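Side-chain contacts in hypothetical protein (Uncultured marine organism, PDB 2OP5), which is of unknown function but forms a dimer with a ferredoxin-like fold, as in the dimeric alpha-beta barrel proteins: residues A[6-11]-A[110-115]; A[24-29]-A[96-101]; A[37-42]-A[84-89]. One frame throughout, in Å; residues are numbered along the deposited sequence.

Interaction 1: A[6-11]-A[110-115]; sequences DETAFL and VSEFIR
The backbone N of T8 donates to E112 OE1 at 3.1 Å, the one hydrogen bond that joins segments 6-11 and 110-115. It is moderately straight, with an N-H...O angle of 155°. The N-H comes to the syn side of OE1 and sits 22° out of the carboxylate plane. The other oxygen has a different task. E112 OE2 forms a salt bridge with R50 of the second subunit. One carboxylate therefore ties a loop of its own chain to the partner chain, and the two bonds should restrict its rotation.

E112 reaches this place by being stretched out. CG is anti to the backbone N (chi1 -168°) and the chain runs extended beyond it. The reach is needed, because the CA atoms of T8 and E112 are 7.7 Å apart. The side chain makes the link that the backbones do not make here.

E7 touches the same oxygen with its aliphatic part, CG lying 3.8 Å from E112 OE1. Its own carboxylate stays further off, with E7 OE2 5.4 Å from E112 OE1. R50 of the second subunit, paired with OE2, probably offsets part of this like-charge approach. T8 OG1 is bonded to E69 instead, and D6 turns its carboxylate to R115 of the second subunit.

The contact lies where two neighbouring strands part. Further along, A9 and L11 pair with V109 and G107, so strand 10-17 runs antiparallel to strand 102-114. A9 and F10 both face Y70 in a classic beta bulge. T8 also packs on I49 of strand 48-56. Residues S111 to I114 pair instead with an antiparallel strand of the second subunit, and the sheet continues across the dimer interface.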
loop_
_atom_site.group_PDB
_atom_site.type_symbol
_atom_site.label_atom_id
_atom_site.label_comp_id
_atom_site.label_asym_id
_atom_site.label_seq_id
_atom_site.Cartn_x
_atom_site.Cartn_y
_atom_site.Cartn_z
ATOM N N ASP A 6 10.485 7.427 -11.332
ATOM C CA ASP A 6 10.983 6.274 -10.563
ATOM C C ASP A 6 10.070 5.069 -10.593
ATOM O O ASP A 6 8.968 5.120 -10.045
ATOM C CB ASP A 6 11.123 6.634 -9.092
ATOM C CG ASP A 6 12.372 7.400 -8.788
ATOM O OD1 ASP A 6 13.433 6.965 -9.269
ATOM O OD2 ASP A 6 12.292 8.388 -8.009
ATOM N N GLU A 7 10.557 3.974 -11.172
ATOM C CA GLU A 7 9.806 2.715 -11.233
ATOM C C GLU A 7 10.008 1.911 -9.916
ATOM O O GLU A 7 11.141 1.663 -9.480
ATOM C CB GLU A 7 10.279 1.898 -12.446
ATOM C CG GLU A 7 9.386 0.694 -12.798
ATOM C CD GLU A 7 10.016 -0.289 -13.805
ATOM O OE1 GLU A 7 11.259 -0.451 -13.811
ATOM O OE2 GLU A 7 9.254 -0.929 -14.559
ATOM N N THR A 8 8.904 1.518 -9.281
ATOM C CA THR A 8 8.968 0.721 -8.068
ATOM C C THR A 8 9.095 -0.741 -8.461
ATOM O O THR A 8 8.305 -1.243 -9.238
ATOM C CB THR A 8 7.693 0.905 -7.187
ATOM O OG1 THR A 8 7.573 2.266 -6.786
ATOM C CG2 THR A 8 7.758 0.057 -5.929
ATOM N N ALA A 9 10.104 -1.408 -7.923
ATOM C CA ALA A 9 10.326 -2.832 -8.169
ATOM C C ALA A 9 9.909 -3.675 -6.977
ATOM O O ALA A 9 9.408 -4.783 -7.148
ATOM C CB ALA A 9 11.777 -3.085 -8.465
ATOM N N PHE A 10 10.151 -3.155 -5.778
ATOM C CA PHE A 10 9.848 -3.846 -4.536
ATOM C C PHE A 10 9.027 -2.941 -3.637
ATOM O O PHE A 10 9.251 -1.739 -3.613
ATOM C CB PHE A 10 11.143 -4.214 -3.845
ATOM C CG PHE A 10 10.990 -5.249 -2.778
ATOM C CD1 PHE A 10 10.823 -6.582 -3.121
ATOM C CD2 PHE A 10 11.089 -4.911 -1.434
ATOM C CE1 PHE A 10 10.729 -7.549 -2.144
ATOM C CE2 PHE A 10 10.989 -5.899 -0.444
ATOM C CZ PHE A 10 10.818 -7.206 -0.805
ATOM N N LEU A 11 8.122 -3.543 -2.868
ATOM C CA LEU A 11 7.181 -2.803 -2.048
ATOM C C LEU A 11 6.761 -3.526 -0.756
ATOM O O LEU A 11 6.682 -4.757 -0.708
ATOM C CB LEU A 11 5.949 -2.542 -2.940
ATOM C CG LEU A 11 4.628 -1.859 -2.591
ATOM C CD1 LEU A 11 3.947 -1.365 -3.850
ATOM C CD2 LEU A 11 3.688 -2.762 -1.825
ATOM N N VAL A 110 4.467 -6.218 -10.014
ATOM C CA VAL A 110 4.123 -6.905 -11.260
ATOM C C VAL A 110 3.541 -5.895 -12.270
ATOM O O VAL A 110 3.664 -6.069 -13.476
ATOM C CB VAL A 110 3.030 -7.998 -10.999
ATOM C CG1 VAL A 110 2.756 -8.822 -12.245
ATOM C CG2 VAL A 110 3.426 -8.897 -9.848
ATOM N N SER A 111 2.869 -4.861 -11.778
ATOM C CA SER A 111 2.303 -3.863 -12.661
ATOM C C SER A 111 2.226 -2.547 -11.918
ATOM O O SER A 111 1.953 -2.513 -10.700
ATOM C CB SER A 111 0.914 -4.298 -13.124
ATOM O OG SER A 111 0.423 -3.456 -14.138
ATOM N N GLU A 112 2.498 -1.474 -12.651
ATOM C CA GLU A 112 2.449 -0.119 -12.124
ATOM C C GLU A 112 1.869 0.868 -13.158
ATOM O O GLU A 112 2.380 1.001 -14.278
ATOM C CB GLU A 112 3.838 0.361 -11.712
ATOM C CG GLU A 112 3.805 1.658 -10.890
ATOM C CD GLU A 112 5.179 2.156 -10.488
ATOM O OE1 GLU A 112 6.198 1.499 -10.829
ATOM O OE2 GLU A 112 5.231 3.220 -9.839
ATOM N N PHE A 113 0.782 1.525 -12.764
ATOM C CA PHE A 113 0.205 2.584 -13.543
ATOM C C PHE A 113 0.418 3.893 -12.813
ATOM O O PHE A 113 0.147 3.992 -11.626
ATOM C CB PHE A 113 -1.274 2.400 -13.764
ATOM C CG PHE A 113 -1.902 3.578 -14.428
ATOM C CD1 PHE A 113 -1.671 3.832 -15.765
ATOM C CD2 PHE A 113 -2.707 4.459 -13.713
ATOM C CE1 PHE A 113 -2.263 4.935 -16.386
ATOM C CE2 PHE A 113 -3.288 5.561 -14.327
ATOM C CZ PHE A 113 -3.064 5.798 -15.655
ATOM N N ILE A 114 0.903 4.888 -13.545
ATOM C CA ILE A 114 1.151 6.227 -13.043
ATOM C C ILE A 114 0.412 7.140 -14.017
ATOM O O ILE A 114 0.464 6.898 -15.221
ATOM C CB ILE A 114 2.651 6.542 -13.058
ATOM C CG1 ILE A 114 3.458 5.332 -12.570
ATOM C CG2 ILE A 114 2.933 7.785 -12.198
ATOM C CD1 ILE A 114 4.981 5.506 -12.675
ATOM N N ARG A 115 -0.281 8.166 -13.518
ATOM C CA ARG A 115 -1.113 9.043 -14.387
ATOM C C ARG A 115 -0.293 9.959 -15.315
ATOM O O ARG A 115 0.744 10.500 -14.898
ATOM C CB ARG A 115 -2.097 9.865 -13.537
ATOM C CG ARG A 115 -2.915 10.867 -14.322
ATOM C CD ARG A 115 -4.167 11.343 -13.577
ATOM N NE ARG A 115 -3.878 12.238 -12.460
ATOM C CZ ARG A 115 -4.806 12.788 -11.675
ATOM N NH1 ARG A 115 -6.095 12.525 -11.844
ATOM N NH2 ARG A 115 -4.447 13.603 -10.696
#

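Interaction 2: A[24-29]-A[96-101]; sequences LELFLK and KKFVFK
F27 directs the edge of its ring at two aromatic faces, those of F98 and F100. Both pairs are T-shaped. The F27 and F98 centroids are 5.5 Å apart and their planes stand at 83°. F27 CD1 sits over the centre of the F98 ring, 4.1 Å above its plane. The F100 pair is a little more tilted, with planes at 72°. Its nearest atoms are F27 CE1 and F100 CE2, 4.2 Å apart.

F98 also lies against the helix itself. Its CE1 is 3.7 Å from the backbone N of F27, and F27 CB follows at 3.8 Å. L26 meets the outer end of the same ring, CD2 lying 4.0 Å from F98 CZ. F100 has CG between its backbone N and carbonyl carbon (chi1 59°), which turns its ring in to F27. The edge of the F100 ring meets F98 CB. No hydrogen bond joins the two segments; the side-chain contacts are apolar, and the contact lies near the surface.

F18 joins the cluster, meeting both F27 and F100. M16 of strand 10-17 touches both F27 and F100. The loop between helix 89-94 and strand 102-114 is thus packed against helix 21-28 and the central sheet.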
loop_
_atom_site.group_PDB
_atom_site.type_symbol
_atom_site.label_atom_id
_atom_site.label_comp_id
_atom_site.label_asym_id
_atom_site.label_seq_id
_atom_site.Cartn_x
_atom_site.Cartn_y
_atom_site.Cartn_z
ATOM N N LEU A 24 -3.379 5.047 18.914
ATOM C CA LEU A 24 -3.138 5.307 17.493
ATOM C C LEU A 24 -2.781 6.777 17.270
ATOM O O LEU A 24 -1.799 7.079 16.581
ATOM C CB LEU A 24 -4.365 4.902 16.661
ATOM C CG LEU A 24 -4.414 5.211 15.152
ATOM C CD1 LEU A 24 -5.329 4.213 14.485
ATOM C CD2 LEU A 24 -4.816 6.658 14.781
ATOM N N GLU A 25 -3.546 7.684 17.884
ATOM C CA GLU A 25 -3.318 9.129 17.753
ATOM C C GLU A 25 -1.958 9.550 18.285
ATOM O O GLU A 25 -1.312 10.452 17.730
ATOM C CB GLU A 25 -4.387 9.921 18.496
ATOM C CG GLU A 25 -5.789 9.775 17.939
ATOM C CD GLU A 25 -6.799 10.585 18.715
ATOM O OE1 GLU A 25 -6.577 11.808 18.871
ATOM O OE2 GLU A 25 -7.810 9.999 19.162
ATOM N N LEU A 26 -1.529 8.913 19.378
ATOM C CA LEU A 26 -0.226 9.207 19.992
ATOM C C LEU A 26 0.931 8.725 19.132
ATOM O O LEU A 26 1.966 9.392 19.056
ATOM C CB LEU A 26 -0.104 8.567 21.376
ATOM C CG LEU A 26 1.258 8.809 22.062
ATOM C CD1 LEU A 26 1.489 10.290 22.318
ATOM C CD2 LEU A 26 1.323 8.044 23.333
ATOM N N PHE A 27 0.771 7.540 18.549
ATOM C CA PHE A 27 1.747 6.948 17.631
ATOM C C PHE A 27 1.906 7.830 16.401
ATOM O O PHE A 27 3.029 8.085 15.958
ATOM C CB PHE A 27 1.302 5.531 17.188
ATOM C CG PHE A 27 2.337 4.811 16.354
ATOM C CD1 PHE A 27 3.250 3.959 16.947
ATOM C CD2 PHE A 27 2.419 5.014 14.998
ATOM C CE1 PHE A 27 4.194 3.335 16.206
ATOM C CE2 PHE A 27 3.383 4.399 14.265
ATOM C CZ PHE A 27 4.263 3.543 14.866
ATOM N N LEU A 28 0.782 8.253 15.824
ATOM C CA LEU A 28 0.789 9.204 14.708
ATOM C C LEU A 28 1.505 10.485 15.082
ATOM O O LEU A 28 2.335 10.981 14.320
ATOM C CB LEU A 28 -0.637 9.573 14.265
ATOM C CG LEU A 28 -1.428 8.571 13.409
ATOM C CD1 LEU A 28 -2.732 9.194 12.974
ATOM C CD2 LEU A 28 -0.640 8.128 12.170
ATOM N N LYS A 29 1.189 11.028 16.260
ATOM C CA LYS A 29 1.842 12.256 16.722
ATOM C C LYS A 29 3.319 12.095 17.045
ATOM O O LYS A 29 3.998 13.091 17.251
ATOM C CB LYS A 29 1.095 12.912 17.878
ATOM C CG LYS A 29 -0.042 13.776 17.385
ATOM C CD LYS A 29 -0.813 14.466 18.491
ATOM C CE LYS A 29 -1.856 15.437 17.910
ATOM N NZ LYS A 29 -1.231 16.543 17.101
ATOM N N LYS A 96 7.808 0.385 23.609
ATOM C CA LYS A 96 7.439 -0.525 24.672
ATOM C C LYS A 96 6.175 0.010 25.370
ATOM O O LYS A 96 5.496 -0.715 26.105
ATOM C CB LYS A 96 8.644 -0.622 25.609
ATOM C CG LYS A 96 8.766 -1.872 26.422
ATOM C CD LYS A 96 10.233 -2.105 26.814
ATOM C CE LYS A 96 10.851 -0.956 27.609
ATOM N NZ LYS A 96 12.289 -1.227 27.838
ATOM N N LYS A 97 5.876 1.287 25.118
ATOM C CA LYS A 97 4.672 1.949 25.615
ATOM C C LYS A 97 3.441 1.608 24.762
ATOM O O LYS A 97 2.314 1.849 25.190
ATOM C CB LYS A 97 4.877 3.472 25.591
ATOM N N PHE A 98 3.684 1.086 23.555
ATOM C CA PHE A 98 2.651 0.746 22.605
ATOM C C PHE A 98 2.429 -0.766 22.484
ATOM O O PHE A 98 3.270 -1.583 22.870
ATOM C CB PHE A 98 3.016 1.277 21.215
ATOM C CG PHE A 98 3.143 2.779 21.140
ATOM C CD1 PHE A 98 2.020 3.575 20.928
ATOM C CD2 PHE A 98 4.375 3.392 21.274
ATOM C CE1 PHE A 98 2.121 4.961 20.856
ATOM C CE2 PHE A 98 4.485 4.775 21.202
ATOM C CZ PHE A 98 3.353 5.561 20.995
ATOM N N VAL A 99 1.271 -1.126 21.951
ATOM C CA VAL A 99 0.931 -2.522 21.705
ATOM C C VAL A 99 0.196 -2.555 20.365
ATOM O O VAL A 99 -0.836 -1.895 20.185
ATOM C CB VAL A 99 0.046 -3.145 22.792
ATOM C CG1 VAL A 99 -0.357 -4.555 22.377
ATOM C CG2 VAL A 99 0.754 -3.149 24.166
ATOM N N PHE A 100 0.767 -3.329 19.448
ATOM C CA PHE A 100 0.264 -3.513 18.112
ATOM C C PHE A 100 1.163 -4.548 17.472
ATOM O O PHE A 100 2.286 -4.734 17.926
ATOM C CB PHE A 100 0.433 -2.211 17.306
ATOM C CG PHE A 100 1.879 -1.731 17.207
ATOM C CD1 PHE A 100 2.728 -2.206 16.211
ATOM C CD2 PHE A 100 2.384 -0.822 18.116
ATOM C CE1 PHE A 100 4.060 -1.774 16.132
ATOM C CE2 PHE A 100 3.698 -0.397 18.040
ATOM C CZ PHE A 100 4.540 -0.875 17.041
ATOM N N LYS A 101 0.686 -5.231 16.434
ATOM C CA LYS A 101 1.516 -6.156 15.661
ATOM C C LYS A 101 1.577 -5.614 14.245
ATOM O O LYS A 101 0.533 -5.245 13.680
ATOM C CB LYS A 101 0.925 -7.565 15.635
ATOM C CG LYS A 101 1.683 -8.542 14.711
ATOM C CD LYS A 101 1.071 -9.931 14.695
ATOM C CE LYS A 101 1.262 -10.657 16.014
ATOM N NZ LYS A 101 0.924 -12.091 15.873
#

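Interaction 3: A[37-42]-A[84-89]; sequences EDLYSR and DKEFGI. With EDO (1,2-ethanediol), chain G.
R42 and E86 form the centre of a salt-bridge network between two helices of this ferredoxin-like fold, 37-46 and 73-86. R42 NH2 donates to E86 OE1 at 3.2 Å with an angle of 150°, close to the guanidinium plane. R42 NH1 adds a weak bond to the same oxygen at 3.3 Å. Water 1 gives OE1 a third donor, 2.6 Å away, and weakly accepts from R42 NH1. Three donors thus converge on OE1. R42 NH2 is shared, because it also makes a weak bond to D38 OD2 at 3.3 Å, one helical turn back. The positive group between two carboxylates probably eases their mutual repulsion.

Beside the ion pairs, L39 adds carbon contacts. E86 bends at chi2 (68°), and its CG lies 3.8 Å from L39 CD1. Replacing E86 with an alanine would probably leave R42 without its partner on helix 73-86, held only by the weak bond to D38 within these segments, and open a gap beside L39.

Y40 OH is satisfied by H51, and its ring stacks on F113 of the second subunit. A 1,2-ethanediol, probably from the crystallisation liquor, bonds weakly through O2 to the carbonyl O of E37. The other branch of L39 reaches F87, just past the helix end, with L39 CD2 3.9 Å from F87 CE2.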
loop_
_atom_site.group_PDB
_atom_site.type_symbol
_atom_site.label_atom_id
_atom_site.label_comp_id
_atom_site.label_asym_id
_atom_site.label_seq_id
_atom_site.Cartn_x
_atom_site.Cartn_y
_atom_site.Cartn_z
ATOM N N GLU A 37 13.199 14.248 7.638
ATOM C CA GLU A 37 13.588 14.474 6.249
ATOM C C GLU A 37 15.054 14.066 6.120
ATOM O O GLU A 37 15.516 13.689 5.044
ATOM C CB GLU A 37 13.415 15.945 5.813
ATOM C CG GLU A 37 12.102 16.642 6.225
ATOM C CD GLU A 37 10.829 16.019 5.659
ATOM O OE1 GLU A 37 10.885 15.245 4.685
ATOM O OE2 GLU A 37 9.745 16.339 6.198
ATOM N N ASP A 38 15.784 14.155 7.227
ATOM C CA ASP A 38 17.171 13.746 7.245
ATOM C C ASP A 38 17.274 12.252 6.917
ATOM O O ASP A 38 18.013 11.855 6.016
ATOM C CB ASP A 38 17.768 14.054 8.614
ATOM C CG ASP A 38 19.232 13.700 8.705
ATOM O OD1 ASP A 38 19.940 13.721 7.683
ATOM O OD2 ASP A 38 19.680 13.393 9.824
ATOM N N LEU A 39 16.495 11.441 7.636
ATOM C CA LEU A 39 16.469 10.000 7.434
ATOM C C LEU A 39 15.978 9.698 6.010
ATOM O O LEU A 39 16.587 8.928 5.298
ATOM C CB LEU A 39 15.561 9.327 8.475
ATOM C CG LEU A 39 15.413 7.816 8.304
ATOM C CD1 LEU A 39 16.726 7.192 8.397
ATOM C CD2 LEU A 39 14.463 7.174 9.306
ATOM N N TYR A 40 14.878 10.320 5.607
ATOM C CA TYR A 40 14.356 10.149 4.243
ATOM C C TYR A 40 15.371 10.479 3.166
ATOM O O TYR A 40 15.422 9.814 2.150
ATOM C CB TYR A 40 13.132 11.034 3.996
ATOM C CG TYR A 40 11.819 10.520 4.520
ATOM C CD1 TYR A 40 11.423 9.193 4.298
ATOM C CD2 TYR A 40 10.919 11.384 5.126
ATOM C CE1 TYR A 40 10.229 8.729 4.749
ATOM C CE2 TYR A 40 9.700 10.931 5.552
ATOM C CZ TYR A 40 9.356 9.602 5.363
ATOM O OH TYR A 40 8.134 9.146 5.819
ATOM N N SER A 41 16.172 11.513 3.380
ATOM C CA SER A 41 17.194 11.874 2.392
ATOM C C SER A 41 18.150 10.717 2.163
ATOM O O SER A 41 18.440 10.386 1.033
ATOM C CB SER A 41 17.975 13.108 2.838
ATOM O OG SER A 41 18.787 13.587 1.787
ATOM N N ARG A 42 18.601 10.091 3.252
ATOM C CA ARG A 42 19.540 8.975 3.172
ATOM C C ARG A 42 18.906 7.676 2.684
ATOM O O ARG A 42 19.564 6.906 1.982
ATOM C CB ARG A 42 20.270 8.786 4.508
ATOM C CG ARG A 42 21.264 9.920 4.715
ATOM C CD ARG A 42 22.002 9.921 6.055
ATOM N NE ARG A 42 21.138 10.380 7.140
ATOM C CZ ARG A 42 20.564 9.615 8.055
ATOM N NH1 ARG A 42 20.756 8.309 8.090
ATOM N NH2 ARG A 42 19.803 10.186 8.969
ATOM N N ASP A 84 18.307 0.671 11.174
ATOM C CA ASP A 84 18.902 -0.019 12.329
ATOM C C ASP A 84 19.949 0.851 13.001
ATOM O O ASP A 84 20.054 0.889 14.228
ATOM C CB ASP A 84 19.565 -1.333 11.881
ATOM C CG ASP A 84 20.002 -2.204 13.051
ATOM O OD1 ASP A 84 19.122 -2.586 13.847
ATOM O OD2 ASP A 84 21.217 -2.525 13.168
ATOM N N LYS A 85 20.740 1.530 12.180
ATOM C CA LYS A 85 21.766 2.428 12.656
ATOM C C LYS A 85 21.206 3.811 13.101
ATOM O O LYS A 85 21.903 4.590 13.766
ATOM C CB LYS A 85 22.790 2.629 11.538
ATOM C CG LYS A 85 23.579 1.385 11.125
ATOM N N GLU A 86 19.964 4.114 12.709
ATOM C CA GLU A 86 19.314 5.388 13.021
ATOM C C GLU A 86 18.769 5.432 14.436
ATOM O O GLU A 86 18.860 6.456 15.080
ATOM C CB GLU A 86 18.147 5.628 12.051
ATOM C CG GLU A 86 17.442 6.968 12.145
ATOM C CD GLU A 86 18.321 8.135 11.684
ATOM O OE1 GLU A 86 19.387 7.870 11.091
ATOM O OE2 GLU A 86 17.953 9.309 11.921
ATOM N N PHE A 87 18.192 4.324 14.897
ATOM C CA PHE A 87 17.550 4.264 16.196
ATOM C C PHE A 87 18.188 3.217 17.084
ATOM O O PHE A 87 18.848 2.306 16.608
ATOM C CB PHE A 87 16.056 3.990 16.015
ATOM C CG PHE A 87 15.384 4.930 15.031
ATOM C CD1 PHE A 87 14.979 6.189 15.420
ATOM C CD2 PHE A 87 15.170 4.540 13.722
ATOM C CE1 PHE A 87 14.377 7.059 14.517
ATOM C CE2 PHE A 87 14.563 5.375 12.813
ATOM C CZ PHE A 87 14.169 6.643 13.209
ATOM N N GLY A 88 17.997 3.374 18.379
ATOM C CA GLY A 88 18.582 2.495 19.362
ATOM C C GLY A 88 17.657 2.288 20.534
ATOM O O GLY A 88 16.453 2.137 20.337
ATOM N N ILE A 89 18.223 2.296 21.745
ATOM C CA ILE A 89 17.469 2.058 22.972
ATOM C C ILE A 89 16.372 3.086 23.283
ATOM O O ILE A 89 15.408 2.745 23.960
ATOM C CB ILE A 89 18.416 1.926 24.199
ATOM C CG1 ILE A 89 17.692 1.360 25.433
ATOM C CG2 ILE A 89 19.074 3.272 24.558
ATOM C CD1 ILE A 89 16.956 0.052 25.197
HETATM C C1 EDO G . 12.264 14.774 2.192
HETATM O O1 EDO G . 12.023 15.179 0.829
HETATM C C2 EDO G . 13.659 14.198 2.455
HETATM O O2 EDO G . 14.746 15.130 2.388
HETATM O O HOH W 1 21.027 6.016 10.255
#

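In the fold
The three contacts differ in chemistry and in place. Interaction 1 lies at the sheet end, about 30 Å from interaction 2 between centres, on the opposite side of the chain's centre. It is polar, partly buried and linked to the dimer interface. Interaction 2 is a surface contact made of aromatic rings. Interaction 3 is partly buried and mixes an ion network with a leucine contact between helices. No two of the contacts touch, though interactions 2 and 3 come within about 6 Å at their nearest atoms. Along the chain they are nested: 3 inside 2, and 2 inside 1. Strand 102-114 supplies one side of interaction 1, and the loop leading into it one side of interaction 2.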